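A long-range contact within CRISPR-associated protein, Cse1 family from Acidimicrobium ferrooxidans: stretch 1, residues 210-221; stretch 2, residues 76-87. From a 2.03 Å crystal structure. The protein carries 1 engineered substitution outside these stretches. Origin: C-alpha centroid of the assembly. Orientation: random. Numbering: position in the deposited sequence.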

# COMPACT_ATOMS: atom_id res chain seq x y z
N LEU A 210 3.67 -1.41 -17.65
CA LEU A 210 4.24 -2.31 -16.66
C LEU A 210 5.74 -2.33 -16.74
O LEU A 210 6.38 -2.40 -15.73
CB LEU A 210 3.72 -3.73 -16.82
CG LEU A 210 4.16 -4.73 -15.75
CD1 LEU A 210 3.78 -4.28 -14.33
CD2 LEU A 210 3.60 -6.07 -16.04
N ARG A 211 6.31 -2.20 -17.93
CA ARG A 211 7.76 -2.17 -18.08
C ARG A 211 8.33 -0.94 -17.38
O ARG A 211 9.32 -1.09 -16.66
CB ARG A 211 8.17 -2.19 -19.55
CG ARG A 211 9.65 -2.19 -19.72
CD ARG A 211 10.04 -2.64 -21.11
NE ARG A 211 11.47 -2.93 -21.11
CZ ARG A 211 12.44 -2.02 -21.19
NH1 ARG A 211 12.14 -0.73 -21.30
NH2 ARG A 211 13.70 -2.39 -21.13
N GLU A 212 7.70 0.23 -17.52
CA GLU A 212 8.10 1.45 -16.80
C GLU A 212 7.99 1.27 -15.30
O GLU A 212 8.90 1.63 -14.58
CB GLU A 212 7.24 2.65 -17.15
CG GLU A 212 7.42 3.22 -18.53
CD GLU A 212 6.66 4.52 -18.71
OE1 GLU A 212 6.12 5.07 -17.71
OE2 GLU A 212 6.61 5.00 -19.86
N THR A 213 6.85 0.73 -14.83
CA THR A 213 6.63 0.44 -13.41
C THR A 213 7.71 -0.46 -12.85
O THR A 213 8.23 -0.21 -11.78
CB THR A 213 5.25 -0.23 -13.22
OG1 THR A 213 4.26 0.71 -13.64
CG2 THR A 213 5.00 -0.72 -11.79
N LEU A 214 8.03 -1.52 -13.57
CA LEU A 214 9.08 -2.43 -13.11
C LEU A 214 10.43 -1.72 -13.02
O LEU A 214 11.07 -1.78 -11.98
CB LEU A 214 9.19 -3.64 -14.00
CG LEU A 214 7.99 -4.61 -13.95
CD1 LEU A 214 8.20 -5.70 -15.03
CD2 LEU A 214 7.78 -5.23 -12.56
N LEU A 215 10.77 -0.93 -14.00
CA LEU A 215 12.03 -0.17 -13.98
C LEU A 215 12.06 0.94 -12.90
O LEU A 215 13.12 1.11 -12.26
CB LEU A 215 12.33 0.41 -15.34
CG LEU A 215 12.63 -0.68 -16.43
CD1 LEU A 215 12.90 -0.04 -17.75
CD2 LEU A 215 13.83 -1.54 -16.07
N LEU A 216 10.95 1.64 -12.64
CA LEU A 216 10.88 2.63 -11.54
C LEU A 216 11.13 1.98 -10.20
O LEU A 216 11.55 2.69 -9.28
CB LEU A 216 9.50 3.33 -11.53
CG LEU A 216 9.29 4.22 -12.79
CD1 LEU A 216 7.81 4.64 -12.95
CD2 LEU A 216 10.16 5.45 -12.73
N ASN A 217 10.82 0.66 -10.06
CA ASN A 217 10.97 -0.08 -8.81
C ASN A 217 12.26 -0.89 -8.72
O ASN A 217 12.58 -1.40 -7.62
CB ASN A 217 9.77 -1.01 -8.60
CG ASN A 217 8.57 -0.29 -8.13
OD1 ASN A 217 8.45 -0.07 -6.96
ND2 ASN A 217 7.71 0.17 -9.03
N LEU A 218 12.98 -1.04 -9.84
CA LEU A 218 14.22 -1.80 -9.90
C LEU A 218 15.36 -0.89 -9.53
O LEU A 218 16.23 -0.59 -10.32
CB LEU A 218 14.43 -2.47 -11.24
CG LEU A 218 13.52 -3.68 -11.48
CD1 LEU A 218 13.49 -3.98 -12.99
CD2 LEU A 218 13.93 -4.86 -10.66
N VAL A 219 15.42 -0.57 -8.25
CA VAL A 219 16.47 0.25 -7.73
C VAL A 219 17.84 -0.49 -7.96
O VAL A 219 17.99 -1.67 -7.51
CB VAL A 219 16.27 0.56 -6.22
CG1 VAL A 219 17.37 1.49 -5.71
CG2 VAL A 219 14.87 1.13 -5.92
N PRO A 220 18.84 0.17 -8.55
CA PRO A 220 20.12 -0.52 -8.75
C PRO A 220 20.79 -0.88 -7.42
O PRO A 220 20.65 -0.14 -6.43
CB PRO A 220 20.92 0.49 -9.57
CG PRO A 220 19.90 1.17 -10.38
CD PRO A 220 18.82 1.42 -9.32
N TRP A 221 21.52 -2.03 -7.40
CA TRP A 221 22.19 -2.55 -6.20
C TRP A 221 23.21 -1.54 -5.63
O TRP A 221 23.45 -1.54 -4.42
CB TRP A 221 22.90 -3.86 -6.53
CG TRP A 221 22.01 -4.96 -6.99
CD1 TRP A 221 20.67 -5.10 -6.75
CD2 TRP A 221 22.38 -6.04 -7.85
NE1 TRP A 221 20.19 -6.22 -7.39
CE2 TRP A 221 21.24 -6.86 -7.99
CE3 TRP A 221 23.60 -6.45 -8.41
CZ2 TRP A 221 21.26 -8.01 -8.76
CZ3 TRP A 221 23.61 -7.61 -9.17
CH2 TRP A 221 22.44 -8.34 -9.38
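Stretch 2, residues 76-87: EWGRLWEADRFS

Stretch 2 enters as the last turns of a helix, residues 76-82, and leaves as a loop that is extended except at Asp-84. Its helix runs nearly antiparallel to helix 210-217: the N-to-C directions differ by 170° and the axes approach to 10.6 Å. In CA register, Trp-77 lies beside Pro-220, Trp-81 beside Leu-215 and Arg-85 beside Arg-211.

Trp-77, with chi1 in t, points toward stretch 1, where its indole N-H reaches a carbonyl that takes only a weak backbone bond within its own stretch: Trp-77 NE1 donates a 2.8 Å hydrogen bond to Leu-215 O. Trp-77 CB packs 3.7 Å from Pro-220 CG. Leu-80 serves twice: its CB lies 3.8 Å from Leu-215 CD2, while Leu-80 O accepts hydrogen bonds from Arg-211 NH2 at 2.8 Å and, weakly, from Arg-211 NH1 at 3.2 Å. The CA-to-CB bond of Trp-81 points away, yet its long ring returns to set CE3 3.8 Å from Leu-215 CB.

Beyond the helix, the chain wraps around the Arg-211 guanidinium, with Ala-83 O 3.0 Å from Arg-211 NH1. A water donates to Arg-85 O and accepts a weak hydrogen bond from Arg-211 NH2. Aromatic Phe-86 suits both neighbors: its face takes the cation, Arg-211 CZ lying 4.5 Å from the ring centroid, and its edge meets leucine, Phe-86 CE2 to Leu-214 CD1 being 3.8 Å.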

# COMPACT_ATOMS: atom_id res chain seq x y z
N GLU A 76 23.65 0.42 -16.01
CA GLU A 76 22.80 -0.69 -16.42
C GLU A 76 21.34 -0.26 -16.39
O GLU A 76 20.59 -0.62 -17.30
CB GLU A 76 23.01 -1.95 -15.54
CG GLU A 76 24.32 -2.67 -15.82
CD GLU A 76 24.56 -3.96 -15.05
OE1 GLU A 76 23.63 -4.45 -14.37
OE2 GLU A 76 25.70 -4.46 -15.11
N TRP A 77 20.92 0.50 -15.36
CA TRP A 77 19.51 0.92 -15.30
C TRP A 77 19.16 1.76 -16.54
O TRP A 77 18.14 1.56 -17.16
CB TRP A 77 19.24 1.73 -14.02
CG TRP A 77 17.80 1.99 -13.76
CD1 TRP A 77 16.93 1.22 -13.03
CD2 TRP A 77 17.04 3.10 -14.23
NE1 TRP A 77 15.66 1.71 -13.13
CE2 TRP A 77 15.69 2.86 -13.89
CE3 TRP A 77 17.33 4.18 -15.07
CZ2 TRP A 77 14.66 3.77 -14.22
CZ3 TRP A 77 16.32 5.06 -15.39
CH2 TRP A 77 15.00 4.83 -15.02
N GLY A 78 20.02 2.70 -16.84
CA GLY A 78 19.94 3.59 -18.00
C GLY A 78 19.80 2.84 -19.32
O GLY A 78 18.93 3.18 -20.12
N ARG A 79 20.57 1.78 -19.53
CA ARG A 79 20.42 1.01 -20.78
C ARG A 79 19.07 0.26 -20.82
O ARG A 79 18.49 0.09 -21.88
CB ARG A 79 21.59 0.01 -21.00
CG ARG A 79 22.93 0.70 -21.38
CD ARG A 79 24.00 -0.35 -21.74
NE ARG A 79 24.59 -0.93 -20.53
CZ ARG A 79 25.58 -0.38 -19.82
NH1 ARG A 79 26.12 0.78 -20.19
NH2 ARG A 79 26.03 -0.98 -18.73
N LEU A 80 18.54 -0.16 -19.68
CA LEU A 80 17.21 -0.79 -19.65
C LEU A 80 16.11 0.24 -19.95
O LEU A 80 15.23 -0.02 -20.77
CB LEU A 80 16.96 -1.44 -18.29
CG LEU A 80 17.83 -2.62 -18.00
CD1 LEU A 80 17.74 -3.03 -16.55
CD2 LEU A 80 17.41 -3.83 -18.82
N TRP A 81 16.19 1.43 -19.32
CA TRP A 81 15.21 2.49 -19.51
C TRP A 81 15.17 2.93 -20.98
O TRP A 81 14.09 3.09 -21.51
CB TRP A 81 15.51 3.67 -18.60
CG TRP A 81 14.46 4.73 -18.65
CD1 TRP A 81 14.48 5.87 -19.39
CD2 TRP A 81 13.16 4.67 -18.04
NE1 TRP A 81 13.31 6.57 -19.22
CE2 TRP A 81 12.46 5.84 -18.42
CE3 TRP A 81 12.52 3.76 -17.17
CZ2 TRP A 81 11.17 6.12 -17.97
CZ3 TRP A 81 11.25 4.06 -16.71
CH2 TRP A 81 10.59 5.23 -17.11
N GLU A 82 16.34 3.08 -21.63
CA GLU A 82 16.45 3.53 -23.03
C GLU A 82 16.00 2.45 -24.04
O GLU A 82 15.67 2.79 -25.17
CB GLU A 82 17.90 3.98 -23.34
CG GLU A 82 18.39 5.19 -22.54
CD GLU A 82 19.90 5.36 -22.39
OE1 GLU A 82 20.67 4.63 -23.07
OE2 GLU A 82 20.32 6.20 -21.56
N ALA A 83 16.02 1.16 -23.66
CA ALA A 83 15.54 0.08 -24.53
C ALA A 83 14.02 0.08 -24.51
O ALA A 83 13.45 0.68 -23.60
CB ALA A 83 16.10 -1.28 -24.07
N ASP A 84 13.33 -0.58 -25.46
CA ASP A 84 11.87 -0.51 -25.50
C ASP A 84 11.15 -1.77 -25.01
O ASP A 84 9.93 -1.76 -24.89
CB ASP A 84 11.37 -0.17 -26.91
CG ASP A 84 11.45 -1.30 -27.88
OD1 ASP A 84 12.43 -2.08 -27.81
OD2 ASP A 84 10.52 -1.42 -28.72
N ARG A 85 11.89 -2.86 -24.79
CA ARG A 85 11.30 -4.10 -24.32
C ARG A 85 12.39 -4.93 -23.63
O ARG A 85 13.60 -4.66 -23.77
CB ARG A 85 10.65 -4.85 -25.49
CG ARG A 85 11.65 -5.31 -26.53
CD ARG A 85 11.08 -6.08 -27.73
NE ARG A 85 9.96 -5.45 -28.42
CZ ARG A 85 10.04 -4.46 -29.30
NH1 ARG A 85 8.94 -3.98 -29.88
NH2 ARG A 85 11.22 -3.91 -29.60
N PHE A 86 11.95 -5.93 -22.90
CA PHE A 86 12.85 -6.87 -22.24
C PHE A 86 13.25 -7.96 -23.25
O PHE A 86 12.50 -8.27 -24.17
CB PHE A 86 12.22 -7.50 -20.98
CG PHE A 86 11.96 -6.56 -19.82
CD1 PHE A 86 12.99 -5.78 -19.29
CD2 PHE A 86 10.71 -6.46 -19.26
CE1 PHE A 86 12.76 -4.97 -18.16
CE2 PHE A 86 10.49 -5.68 -18.12
CZ PHE A 86 11.52 -4.94 -17.59
N SER A 87 14.44 -8.49 -23.07
CA SER A 87 15.00 -9.52 -23.93
C SER A 87 14.28 -10.84 -23.75
O SER A 87 14.36 -11.44 -22.66
CB SER A 87 16.48 -9.71 -23.59
OG SER A 87 17.03 -10.83 -24.25
O HOH W 1 15.72 -4.45 -21.85